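Local coordinates for protein purine nucleoside phosphorylase (PDB 3KHS) that probably catalyses the phosphorolysis of purine nucleosides to a free purine base and a pentose 1-phosphate, as part of purine nucleoside salvage, at residues B[74-79]-B[98-103]; B[110-115]-B[187-192]; B[160-165]-B[220-225]; B[171-176]-B[276-281]. All coordinates share one frame; numbering follows the deposited sequence.

Contact 1: residues B[74-79]-B[98-103]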
loop_
_atom_site.group_PDB
_atom_site.type_symbol
_atom_site.label_atom_id
_atom_site.label_comp_id
_atom_site.label_asym_id
_atom_site.label_seq_id
_atom_site.Cartn_x
_atom_site.Cartn_y
_atom_site.Cartn_z
ATOM N N SER B 74 2.671 26.652 -27.977
ATOM C CA SER B 74 3.065 25.339 -28.488
ATOM C C SER B 74 2.847 24.323 -27.354
ATOM O O SER B 74 3.388 24.446 -26.237
ATOM C CB SER B 74 4.522 25.346 -28.942
ATOM O OG SER B 74 5.332 25.931 -27.950
ATOM N N CYS B 75 2.037 23.322 -27.652
ATOM C CA CYS B 75 1.690 22.304 -26.672
ATOM C C CYS B 75 1.991 20.895 -27.167
ATOM O O CYS B 75 2.120 20.647 -28.382
ATOM C CB CYS B 75 0.167 22.355 -26.363
ATOM S SG CYS B 75 -0.631 23.961 -25.981
ATOM N N VAL B 76 2.081 19.986 -26.197
ATOM C CA VAL B 76 2.237 18.559 -26.446
ATOM C C VAL B 76 1.045 17.993 -25.667
ATOM O O VAL B 76 0.850 18.324 -24.499
ATOM C CB VAL B 76 3.580 17.968 -25.905
ATOM C CG1 VAL B 76 3.772 18.303 -24.480
ATOM C CG2 VAL B 76 3.564 16.457 -26.062
ATOM N N CYS B 77 0.232 17.173 -26.327
ATOM C CA CYS B 77 -0.947 16.606 -25.694
ATOM C C CYS B 77 -0.963 15.088 -25.705
ATOM O O CYS B 77 -0.814 14.469 -26.756
ATOM C CB CYS B 77 -2.202 17.108 -26.394
ATOM S SG CYS B 77 -3.779 16.307 -25.871
ATOM N N MET B 78 -1.139 14.501 -24.522
ATOM C CA MET B 78 -1.226 13.058 -24.353
ATOM C C MET B 78 -2.681 12.651 -24.533
ATOM O O MET B 78 -3.541 13.078 -23.770
ATOM C CB MET B 78 -0.772 12.654 -22.940
ATOM C CG MET B 78 0.771 12.450 -22.752
ATOM S SD MET B 78 1.278 11.926 -21.104
ATOM C CE MET B 78 0.961 10.176 -21.125
ATOM N N LYS B 79 -2.967 11.858 -25.561
ATOM C CA LYS B 79 -4.315 11.355 -25.779
ATOM C C LYS B 79 -4.304 9.943 -25.191
ATOM O O LYS B 79 -4.112 8.968 -25.906
ATOM C CB LYS B 79 -4.660 11.319 -27.275
ATOM C CG LYS B 79 -5.143 12.666 -27.818
ATOM C CD LYS B 79 -5.689 12.571 -29.222
ATOM C CE LYS B 79 -7.089 11.979 -29.254
ATOM N NZ LYS B 79 -7.770 12.244 -30.578
ATOM N N ARG B 98 8.217 12.566 -17.202
ATOM C CA ARG B 98 9.642 12.838 -17.231
ATOM C C ARG B 98 9.983 13.276 -18.663
ATOM O O ARG B 98 10.793 14.175 -18.864
ATOM C CB ARG B 98 10.426 11.596 -16.797
ATOM C CG ARG B 98 10.245 11.268 -15.326
ATOM C CD ARG B 98 11.137 10.115 -14.857
ATOM N NE ARG B 98 11.017 9.868 -13.413
ATOM C CZ ARG B 98 9.996 9.224 -12.833
ATOM N NH1 ARG B 98 9.009 8.757 -13.565
ATOM N NH2 ARG B 98 9.963 9.052 -11.515
ATOM N N VAL B 99 9.329 12.665 -19.645
ATOM C CA VAL B 99 9.543 13.032 -21.042
ATOM C C VAL B 99 9.089 14.498 -21.248
ATOM O O VAL B 99 9.807 15.300 -21.845
ATOM C CB VAL B 99 8.770 12.067 -21.971
ATOM C CG1 VAL B 99 8.795 12.544 -23.387
ATOM C CG2 VAL B 99 9.375 10.657 -21.875
ATOM N N PHE B 100 7.898 14.839 -20.755
ATOM C CA PHE B 100 7.402 16.207 -20.853
ATOM C C PHE B 100 8.481 17.166 -20.375
ATOM O O PHE B 100 8.777 18.138 -21.043
ATOM C CB PHE B 100 6.162 16.409 -19.975
ATOM C CG PHE B 100 4.851 16.157 -20.685
ATOM C CD1 PHE B 100 4.785 15.319 -21.780
ATOM C CD2 PHE B 100 3.684 16.711 -20.208
ATOM C CE1 PHE B 100 3.594 15.037 -22.375
ATOM C CE2 PHE B 100 2.462 16.434 -20.802
ATOM C CZ PHE B 100 2.414 15.599 -21.879
ATOM N N LYS B 101 9.066 16.893 -19.216
ATOM C CA LYS B 101 10.103 17.758 -18.679
ATOM C C LYS B 101 11.289 17.868 -19.639
ATOM O O LYS B 101 11.758 18.967 -19.941
ATOM C CB LYS B 101 10.612 17.233 -17.339
ATOM C CG LYS B 101 11.715 18.082 -16.706
ATOM C CD LYS B 101 12.611 17.232 -15.833
ATOM C CE LYS B 101 13.317 18.046 -14.750
ATOM N NZ LYS B 101 13.844 19.319 -15.276
ATOM N N ALA B 102 11.763 16.718 -20.106
ATOM C CA ALA B 102 12.886 16.650 -21.027
ATOM C C ALA B 102 12.612 17.421 -22.310
ATOM O O ALA B 102 13.537 17.826 -22.986
ATOM C CB ALA B 102 13.193 15.182 -21.360
ATOM N N LEU B 103 11.337 17.591 -22.645
ATOM C CA LEU B 103 10.928 18.318 -23.847
ATOM C C LEU B 103 10.938 19.818 -23.603
ATOM O O LEU B 103 10.806 20.596 -24.542
ATOM C CB LEU B 103 9.505 17.948 -24.257
ATOM C CG LEU B 103 9.207 16.643 -24.965
ATOM C CD1 LEU B 103 7.708 16.518 -25.127
ATOM C CD2 LEU B 103 9.877 16.625 -26.309
#
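V76 on strand 73-79 and F100 on helix 95-102 mark the nearest approach of the two backbones, their CA atoms 8.0 Å apart. Strand and helix belong to a beta-alpha-beta crossover that ends on strand 107-116; strand 24-28 lies between the two strands and is parallel to both. The helix therefore covers one side of the sheet, and the contact is wholly apolar and buried. F100 is the main contribution from the helix. Its chi1 of -92° falls away from a staggered value and carries the ring out over the strand, although its CB leaves the backbone at a slant to it. V76 CG1 sits over one face of that ring in a CH-pi contact, 4.0 Å from the ring centroid and 16° off the normal, displaced toward the rim. Its other methyl, CG2, anti to the backbone N, turns toward L103 and meets its CD1 at 4.2 Å. M78, two residues along, points the same way as V76 and approaches the ring obliquely. L65 of the adjoining strand 64-70 touches both V76 and M78, extending the apolar layer. M78 CG reaches F100 CZ at 3.7 Å, and the bend at chi3 (81°) accompanies a Met-aromatic contact in which SD lies 4.6 Å from the centroid of the F100 ring.

Contact 2: residues B[110-115]-B[187-192]. With PO4 (phosphate ion), chain G.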
loop_
_atom_site.group_PDB
_atom_site.type_symbol
_atom_site.label_atom_id
_atom_site.label_comp_id
_atom_site.label_asym_id
_atom_site.label_seq_id
_atom_site.Cartn_x
_atom_site.Cartn_y
_atom_site.Cartn_z
ATOM N N LEU B 110 -3.634 18.526 -16.502
ATOM C CA LEU B 110 -4.133 17.150 -16.447
ATOM C C LEU B 110 -5.651 17.105 -16.279
ATOM O O LEU B 110 -6.235 17.938 -15.600
ATOM C CB LEU B 110 -3.546 16.401 -15.243
ATOM C CG LEU B 110 -2.097 16.301 -14.719
ATOM C CD1 LEU B 110 -1.343 15.233 -15.432
ATOM C CD2 LEU B 110 -1.409 17.639 -14.799
ATOM N N THR B 111 -6.281 16.120 -16.892
ATOM C CA THR B 111 -7.713 15.928 -16.766
ATOM C C THR B 111 -7.942 14.448 -16.452
ATOM O O THR B 111 -7.076 13.604 -16.746
ATOM C CB THR B 111 -8.451 16.255 -18.069
ATOM O OG1 THR B 111 -8.022 15.357 -19.101
ATOM C CG2 THR B 111 -8.206 17.700 -18.473
ATOM N N ASN B 112 -9.082 14.140 -15.836
ATOM C CA ASN B 112 -9.430 12.754 -15.537
ATOM C C ASN B 112 -10.915 12.685 -15.258
ATOM O O ASN B 112 -11.580 13.711 -15.110
ATOM C CB ASN B 112 -8.653 12.224 -14.336
ATOM C CG ASN B 112 -8.994 12.941 -13.033
ATOM O OD1 ASN B 112 -10.162 13.116 -12.693
ATOM N ND2 ASN B 112 -7.971 13.323 -12.280
ATOM N N ALA B 113 -11.431 11.467 -15.223
ATOM C CA ALA B 113 -12.829 11.215 -14.920
ATOM C C ALA B 113 -12.744 10.632 -13.511
ATOM O O ALA B 113 -11.899 9.768 -13.252
ATOM C CB ALA B 113 -13.408 10.190 -15.893
ATOM N N ALA B 114 -13.571 11.127 -12.595
ATOM C CA ALA B 114 -13.538 10.634 -11.229
ATOM C C ALA B 114 -14.928 10.497 -10.607
ATOM O O ALA B 114 -15.902 10.990 -11.151
ATOM C CB ALA B 114 -12.690 11.534 -10.397
ATOM N N GLY B 115 -14.990 9.788 -9.484
ATOM C CA GLY B 115 -16.236 9.604 -8.771
ATOM C C GLY B 115 -16.326 10.649 -7.680
ATOM O O GLY B 115 -15.378 10.819 -6.904
ATOM N N GLY B 187 -11.574 21.040 -5.058
ATOM C CA GLY B 187 -11.462 20.108 -3.960
ATOM C C GLY B 187 -10.276 19.160 -3.957
ATOM O O GLY B 187 -9.320 19.281 -4.749
ATOM N N VAL B 188 -10.357 18.192 -3.046
ATOM C CA VAL B 188 -9.301 17.221 -2.848
ATOM C C VAL B 188 -9.481 15.928 -3.639
ATOM O O VAL B 188 -10.524 15.277 -3.529
ATOM C CB VAL B 188 -9.183 16.903 -1.343
ATOM C CG1 VAL B 188 -8.001 15.982 -1.094
ATOM C CG2 VAL B 188 -9.037 18.184 -0.562
ATOM N N TYR B 189 -8.468 15.559 -4.430
ATOM C CA TYR B 189 -8.534 14.316 -5.244
ATOM C C TYR B 189 -7.849 13.162 -4.539
ATOM O O TYR B 189 -6.691 13.262 -4.174
ATOM C CB TYR B 189 -7.872 14.504 -6.621
ATOM C CG TYR B 189 -7.910 13.281 -7.511
ATOM C CD1 TYR B 189 -8.795 13.193 -8.593
ATOM C CD2 TYR B 189 -7.005 12.236 -7.315
ATOM C CE1 TYR B 189 -8.761 12.075 -9.484
ATOM C CE2 TYR B 189 -6.966 11.144 -8.178
ATOM C CZ TYR B 189 -7.831 11.073 -9.255
ATOM O OH TYR B 189 -7.665 10.007 -10.115
ATOM N N CYS B 190 -8.566 12.076 -4.313
ATOM C CA CYS B 190 -7.949 10.919 -3.661
ATOM C C CYS B 190 -7.629 9.866 -4.713
ATOM O O CYS B 190 -8.517 9.407 -5.436
ATOM C CB CYS B 190 -8.863 10.298 -2.585
ATOM S SG CYS B 190 -8.219 8.745 -1.830
ATOM N N CYS B 191 -6.355 9.501 -4.788
ATOM C CA CYS B 191 -5.907 8.513 -5.749
ATOM C C CYS B 191 -5.751 7.125 -5.128
ATOM O O CYS B 191 -5.073 6.967 -4.105
ATOM C CB CYS B 191 -4.556 8.946 -6.350
ATOM S SG CYS B 191 -3.952 7.780 -7.602
ATOM N N VAL B 192 -6.363 6.129 -5.751
ATOM C CA VAL B 192 -6.260 4.735 -5.279
ATOM C C VAL B 192 -5.740 3.886 -6.424
ATOM O O VAL B 192 -5.768 4.312 -7.589
ATOM C CB VAL B 192 -7.621 4.155 -4.851
ATOM C CG1 VAL B 192 -8.117 4.899 -3.623
ATOM C CG2 VAL B 192 -8.627 4.250 -6.022
HETATM P P PO4 G . -8.630 8.595 -15.785
HETATM O O1 PO4 G . -9.346 9.750 -16.391
HETATM O O2 PO4 G . -7.341 8.364 -16.511
HETATM O O3 PO4 G . -8.327 8.879 -14.351
HETATM O O4 PO4 G . -9.488 7.384 -15.882
HETATM O O HOH W 1 -9.346 9.960 -12.175
#
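N112 and Y189 meet from opposite directions, the amide of one against the ring of the other, with their planes 46° apart. This is the tight part of the contact: N112 ND2 lies 3.2 Å from Y189 CE1. A114 adds its CB to the same ring carbon at a looser 4.1 Å. A chi1 of 65° places the N112 amide between the backbone N and the carbonyl carbon; OD1 is hydrogen-bonded to S236 OG and ND2 to T218 OG1, which fixes its rotation. The two strands, 107-116 and 184-191, do not pair directly; strand 213-215 lies between them in the mixed beta-barrel, and a phosphate ion is bound beside A113 of strand 107-116. Phosphate is a substrate of this family, so the ion, though probably from the crystallisation liquor, is consistent with the substrate site. Here the packing gives way to polar links. A113 N donates to PO4 O1 at 2.9 Å. A water at the edge of the Y189 ring, in its plane, accepts from Y189 OH at 2.7 Å and donates to both A113 O and PO4 O3, while S217 N bonds to Y189 OH. S30, R81, H83 and S217 also hold the ion by hydrogen bonds.

Contact 3: residues B[160-165]-B[220-225]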
loop_
_atom_site.group_PDB
_atom_site.type_symbol
_atom_site.label_atom_id
_atom_site.label_comp_id
_atom_site.label_asym_id
_atom_site.label_seq_id
_atom_site.Cartn_x
_atom_site.Cartn_y
_atom_site.Cartn_z
ATOM N N THR B 160 4.015 20.238 -0.784
ATOM C CA THR B 160 3.127 21.157 -0.095
ATOM C C THR B 160 2.230 21.957 -1.023
ATOM O O THR B 160 1.126 22.314 -0.630
ATOM C CB THR B 160 3.910 22.092 0.838
ATOM O OG1 THR B 160 4.382 21.340 1.965
ATOM C CG2 THR B 160 3.031 23.209 1.340
ATOM N N SER B 161 2.675 22.210 -2.250
ATOM C CA SER B 161 1.866 22.950 -3.222
ATOM C C SER B 161 1.922 22.322 -4.607
ATOM O O SER B 161 2.353 22.957 -5.568
ATOM C CB SER B 161 2.338 24.406 -3.340
ATOM O OG SER B 161 2.248 25.082 -2.095
ATOM N N VAL B 162 1.498 21.076 -4.714
ATOM C CA VAL B 162 1.500 20.383 -5.988
ATOM C C VAL B 162 0.689 21.118 -7.037
ATOM O O VAL B 162 1.103 21.205 -8.195
ATOM C CB VAL B 162 0.893 18.954 -5.853
ATOM C CG1 VAL B 162 0.850 18.266 -7.205
ATOM C CG2 VAL B 162 1.697 18.136 -4.890
ATOM N N TYR B 163 -0.468 21.645 -6.633
ATOM C CA TYR B 163 -1.367 22.322 -7.556
ATOM C C TYR B 163 -1.267 23.855 -7.503
ATOM O O TYR B 163 -1.788 24.502 -6.603
ATOM C CB TYR B 163 -2.789 21.793 -7.277
ATOM C CG TYR B 163 -2.859 20.266 -7.402
ATOM C CD1 TYR B 163 -3.040 19.656 -8.646
ATOM C CD2 TYR B 163 -2.619 19.439 -6.299
ATOM C CE1 TYR B 163 -2.973 18.256 -8.803
ATOM C CE2 TYR B 163 -2.542 18.027 -6.444
ATOM C CZ TYR B 163 -2.720 17.455 -7.698
ATOM O OH TYR B 163 -2.620 16.094 -7.857
ATOM N N ASP B 164 -0.575 24.410 -8.495
ATOM C CA ASP B 164 -0.332 25.844 -8.623
ATOM C C ASP B 164 -1.559 26.717 -8.314
ATOM O O ASP B 164 -2.574 26.669 -9.017
ATOM C CB ASP B 164 0.158 26.115 -10.036
ATOM C CG ASP B 164 0.857 27.429 -10.152
ATOM O OD1 ASP B 164 2.014 27.528 -9.694
ATOM O OD2 ASP B 164 0.230 28.352 -10.688
ATOM N N LYS B 165 -1.452 27.533 -7.270
ATOM C CA LYS B 165 -2.563 28.392 -6.871
ATOM C C LYS B 165 -3.010 29.329 -7.977
ATOM O O LYS B 165 -4.217 29.552 -8.154
ATOM C CB LYS B 165 -2.198 29.161 -5.607
ATOM C CG LYS B 165 -1.656 28.221 -4.550
ATOM C CD LYS B 165 -1.502 28.848 -3.185
ATOM C CE LYS B 165 -0.796 27.882 -2.244
ATOM N NZ LYS B 165 -0.786 28.407 -0.861
ATOM N N PRO B 220 0.143 10.462 -9.001
ATOM C CA PRO B 220 1.545 10.126 -9.187
ATOM C C PRO B 220 2.158 10.959 -10.307
ATOM O O PRO B 220 3.340 11.249 -10.264
ATOM C CB PRO B 220 1.526 8.613 -9.498
ATOM C CG PRO B 220 0.226 8.435 -10.130
ATOM C CD PRO B 220 -0.687 9.274 -9.242
ATOM N N GLU B 221 1.363 11.341 -11.298
ATOM C CA GLU B 221 1.879 12.147 -12.388
ATOM C C GLU B 221 2.246 13.564 -11.931
ATOM O O GLU B 221 3.263 14.115 -12.369
ATOM C CB GLU B 221 0.872 12.212 -13.522
ATOM C CG GLU B 221 0.697 10.897 -14.267
ATOM C CD GLU B 221 -0.740 10.714 -14.715
ATOM O OE1 GLU B 221 -1.540 10.130 -13.946
ATOM O OE2 GLU B 221 -1.078 11.184 -15.821
ATOM N N THR B 222 1.439 14.159 -11.057
ATOM C CA THR B 222 1.750 15.507 -10.578
ATOM C C THR B 222 2.895 15.474 -9.574
ATOM O O THR B 222 3.605 16.461 -9.400
ATOM C CB THR B 222 0.522 16.203 -9.926
ATOM O OG1 THR B 222 0.109 15.470 -8.754
ATOM C CG2 THR B 222 -0.625 16.259 -10.923
ATOM N N ILE B 223 3.080 14.348 -8.900
ATOM C CA ILE B 223 4.192 14.259 -7.961
ATOM C C ILE B 223 5.490 14.356 -8.775
ATOM O O ILE B 223 6.422 15.045 -8.397
ATOM C CB ILE B 223 4.240 12.909 -7.218
ATOM C CG1 ILE B 223 3.090 12.810 -6.215
ATOM C CG2 ILE B 223 5.612 12.752 -6.529
ATOM C CD1 ILE B 223 3.023 11.441 -5.549
ATOM N N VAL B 224 5.535 13.633 -9.885
ATOM C CA VAL B 224 6.702 13.602 -10.746
ATOM C C VAL B 224 6.885 14.933 -11.490
ATOM O O VAL B 224 7.989 15.449 -11.572
ATOM C CB VAL B 224 6.587 12.434 -11.719
ATOM C CG1 VAL B 224 7.702 12.500 -12.750
ATOM C CG2 VAL B 224 6.603 11.113 -10.923
ATOM N N ALA B 225 5.801 15.487 -12.008
ATOM C CA ALA B 225 5.842 16.758 -12.706
ATOM C C ALA B 225 6.429 17.832 -11.766
ATOM O O ALA B 225 7.386 18.542 -12.099
ATOM C CB ALA B 225 4.430 17.140 -13.112
#
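V162, in the irregular segment 160-165, brings its CA within 6.7 Å of that of T222 on helix 219-227, so a loop lies close against the side of a helix. T222 meets the loop with all of its side chain, crossing both V162 and Y163 at about a right angle. V162 CG1 presses on the hydroxyl end, 3.3 Å from T222 OG1, and the same methyl lies 3.5 Å above the plane of the Y163 ring, near its rim. This one methyl touches both the threonine and the neighbouring tyrosine ring. Y163 in turn reaches across with its hydroxyl: OH and T222 OG1 are 2.9 Å apart, close enough for a hydrogen bond whose proton is not assigned. T222 OG1 also bonds to A219 O, one turn earlier, and Y163 OH to H132 ND1; together these could form a short polar chain from helix to loop to strand 131-134. With OG1 turned back between the backbone N and the carbonyl carbon (chi1 63°), T222 leaves CG2 to touch Y163 CE1 at 3.7 Å. Just beyond, D164 N-caps helix 165-178 through L167 N and forms a salt bridge with R231. The contact lies beside strand 231-241, whose A234 meets Y163 and whose C232 meets T222, while T199 of a second subunit packs on V162.

Contact 4: residues B[171-176]-B[276-281]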
loop_
_atom_site.group_PDB
_atom_site.type_symbol
_atom_site.label_atom_id
_atom_site.label_comp_id
_atom_site.label_asym_id
_atom_site.label_seq_id
_atom_site.Cartn_x
_atom_site.Cartn_y
_atom_site.Cartn_z
ATOM N N ALA B 171 -8.292 28.657 -13.784
ATOM C CA ALA B 171 -9.303 27.662 -14.097
ATOM C C ALA B 171 -10.684 28.034 -13.561
ATOM O O ALA B 171 -11.669 27.934 -14.288
ATOM C CB ALA B 171 -8.878 26.297 -13.581
ATOM N N ILE B 172 -10.750 28.456 -12.300
ATOM C CA ILE B 172 -12.005 28.863 -11.673
ATOM C C ILE B 172 -12.662 30.010 -12.441
ATOM O O ILE B 172 -13.853 29.981 -12.729
ATOM C CB ILE B 172 -11.759 29.341 -10.249
ATOM C CG1 ILE B 172 -11.155 28.204 -9.427
ATOM C CG2 ILE B 172 -13.050 29.865 -9.653
ATOM C CD1 ILE B 172 -12.049 27.005 -9.328
ATOM N N SER B 173 -11.856 31.016 -12.758
ATOM C CA SER B 173 -12.289 32.196 -13.483
ATOM C C SER B 173 -12.718 31.846 -14.915
ATOM O O SER B 173 -13.688 32.393 -15.461
ATOM C CB SER B 173 -11.123 33.196 -13.491
ATOM O OG SER B 173 -11.252 34.118 -14.557
ATOM N N ALA B 174 -11.990 30.927 -15.525
ATOM C CA ALA B 174 -12.320 30.519 -16.879
ATOM C C ALA B 174 -13.668 29.820 -16.886
ATOM O O ALA B 174 -14.430 29.922 -17.845
ATOM C CB ALA B 174 -11.244 29.588 -17.414
ATOM N N ALA B 175 -13.949 29.100 -15.803
ATOM C CA ALA B 175 -15.199 28.374 -15.654
ATOM C C ALA B 175 -16.321 29.398 -15.538
ATOM O O ALA B 175 -17.334 29.300 -16.237
ATOM C CB ALA B 175 -15.150 27.496 -14.408
ATOM N N ARG B 176 -16.135 30.376 -14.654
ATOM C CA ARG B 176 -17.121 31.434 -14.474
ATOM C C ARG B 176 -17.387 32.052 -15.837
ATOM O O ARG B 176 -18.517 32.082 -16.325
ATOM C CB ARG B 176 -16.580 32.518 -13.541
ATOM C CG ARG B 176 -17.387 33.815 -13.553
ATOM C CD ARG B 176 -16.633 34.943 -12.856
ATOM N NE ARG B 176 -15.283 35.125 -13.405
ATOM C CZ ARG B 176 -15.007 35.640 -14.606
ATOM N NH1 ARG B 176 -15.986 36.046 -15.412
ATOM N NH2 ARG B 176 -13.741 35.736 -15.013
ATOM N N ILE B 276 -5.562 28.035 -21.274
ATOM C CA ILE B 276 -4.313 28.158 -21.987
ATOM C C ILE B 276 -4.171 29.600 -22.469
ATOM O O ILE B 276 -3.066 30.142 -22.515
ATOM C CB ILE B 276 -4.262 27.155 -23.169
ATOM C CG1 ILE B 276 -4.088 25.736 -22.610
ATOM C CG2 ILE B 276 -3.149 27.526 -24.146
ATOM C CD1 ILE B 276 -4.053 24.626 -23.661
ATOM N N GLU B 277 -5.286 30.235 -22.812
ATOM C CA GLU B 277 -5.215 31.620 -23.254
ATOM C C GLU B 277 -4.711 32.501 -22.110
ATOM O O GLU B 277 -3.808 33.300 -22.306
ATOM C CB GLU B 277 -6.577 32.117 -23.727
ATOM C CG GLU B 277 -6.506 33.423 -24.494
ATOM C CD GLU B 277 -7.878 33.924 -24.891
ATOM O OE1 GLU B 277 -8.705 33.100 -25.353
ATOM O OE2 GLU B 277 -8.127 35.147 -24.749
ATOM N N LYS B 278 -5.285 32.350 -20.917
ATOM C CA LYS B 278 -4.864 33.132 -19.746
ATOM C C LYS B 278 -3.404 32.864 -19.374
ATOM O O LYS B 278 -2.736 33.725 -18.793
ATOM C CB LYS B 278 -5.750 32.811 -18.529
ATOM C CG LYS B 278 -7.199 33.204 -18.715
ATOM C CD LYS B 278 -8.102 32.588 -17.669
ATOM C CE LYS B 278 -9.478 33.216 -17.712
ATOM N NZ LYS B 278 -9.412 34.675 -17.319
ATOM N N ILE B 279 -2.920 31.663 -19.688
ATOM C CA ILE B 279 -1.542 31.280 -19.402
ATOM C C ILE B 279 -0.559 31.991 -20.333
ATOM O O ILE B 279 0.533 32.373 -19.916
ATOM C CB ILE B 279 -1.351 29.757 -19.568
ATOM C CG1 ILE B 279 -2.181 29.011 -18.530
ATOM C CG2 ILE B 279 0.114 29.394 -19.419
ATOM C CD1 ILE B 279 -2.080 27.491 -18.629
ATOM N N ARG B 280 -0.951 32.158 -21.594
ATOM C CA ARG B 280 -0.108 32.814 -22.585
ATOM C C ARG B 280 0.368 34.193 -22.121
ATOM O O ARG B 280 1.235 34.804 -22.738
ATOM C CB ARG B 280 -0.865 32.924 -23.911
ATOM C CG ARG B 280 -0.115 33.668 -24.994
ATOM C CD ARG B 280 -0.806 33.553 -26.344
ATOM N NE ARG B 280 -2.248 33.798 -26.282
ATOM C CZ ARG B 280 -2.817 34.857 -25.712
ATOM N NH1 ARG B 280 -2.072 35.797 -25.137
ATOM N NH2 ARG B 280 -4.143 34.975 -25.720
ATOM N N GLY B 281 -0.192 34.675 -21.017
ATOM C CA GLY B 281 0.216 35.963 -20.495
ATOM C C GLY B 281 1.345 35.836 -19.485
ATOM O O GLY B 281 1.729 36.829 -18.861
#
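S173 OG receives two cationic side chains, one from its own helix and one from the helix across. R176 NH2, one turn on, donates to OG at 3.0 Å with an N-H...O angle of 138°, the oxygen tilted 23° out of the guanidinium plane. From the other side of the contact K278 NZ adds a weak hydrogen bond to the same OG at 3.4 Å. The two nitrogens, R176 NH2 and K278 NZ, stay 5.0 Å apart; their like charges are probably moderated by the serine oxygen and by E177, which makes a weak, long ion pair with K278. The lysine runs extended from helix 257-279 and bends only at its last torsion (chi4 -65°), which turns NZ toward S173. Its CE packs on A174, 4.0 Å from both CA and CB of that residue, whose small side chain lets it approach. Helix 165-178 packs against helix 257-279, which in turn lies on the sheet. Deeper in, A174 meets L271, L274 and V275 of helix 257-279, and I276 and I279 of that helix touch L24 of strand 24-28, so that helix 257-279 lies between helix 165-178 and the sheet at this point.

How the contacts relate
From the N terminus, contact 1 closes first, joining strand 73-79 to the helix 19 residues on before the chain enters strand 107-116. Contact 2 then opens, and contacts 3 and 4 open within its span; contact 2 closes at strand 184-191, contact 3 at helix 219-227, and contact 4 near the C terminus. Contacts 2, 3 and 4 therefore all cross one another, while contact 1 stands in series with them. Contacts 2 and 3 touch where L110 meets T222 and C191 meets P220, and contact 1 touches contact 3 through R98 and V224. C75 against I276 joins contact 1 to contact 4, so strand 73-79 meets helix 95-102 through V76 and M78 and helix 257-279 through C75.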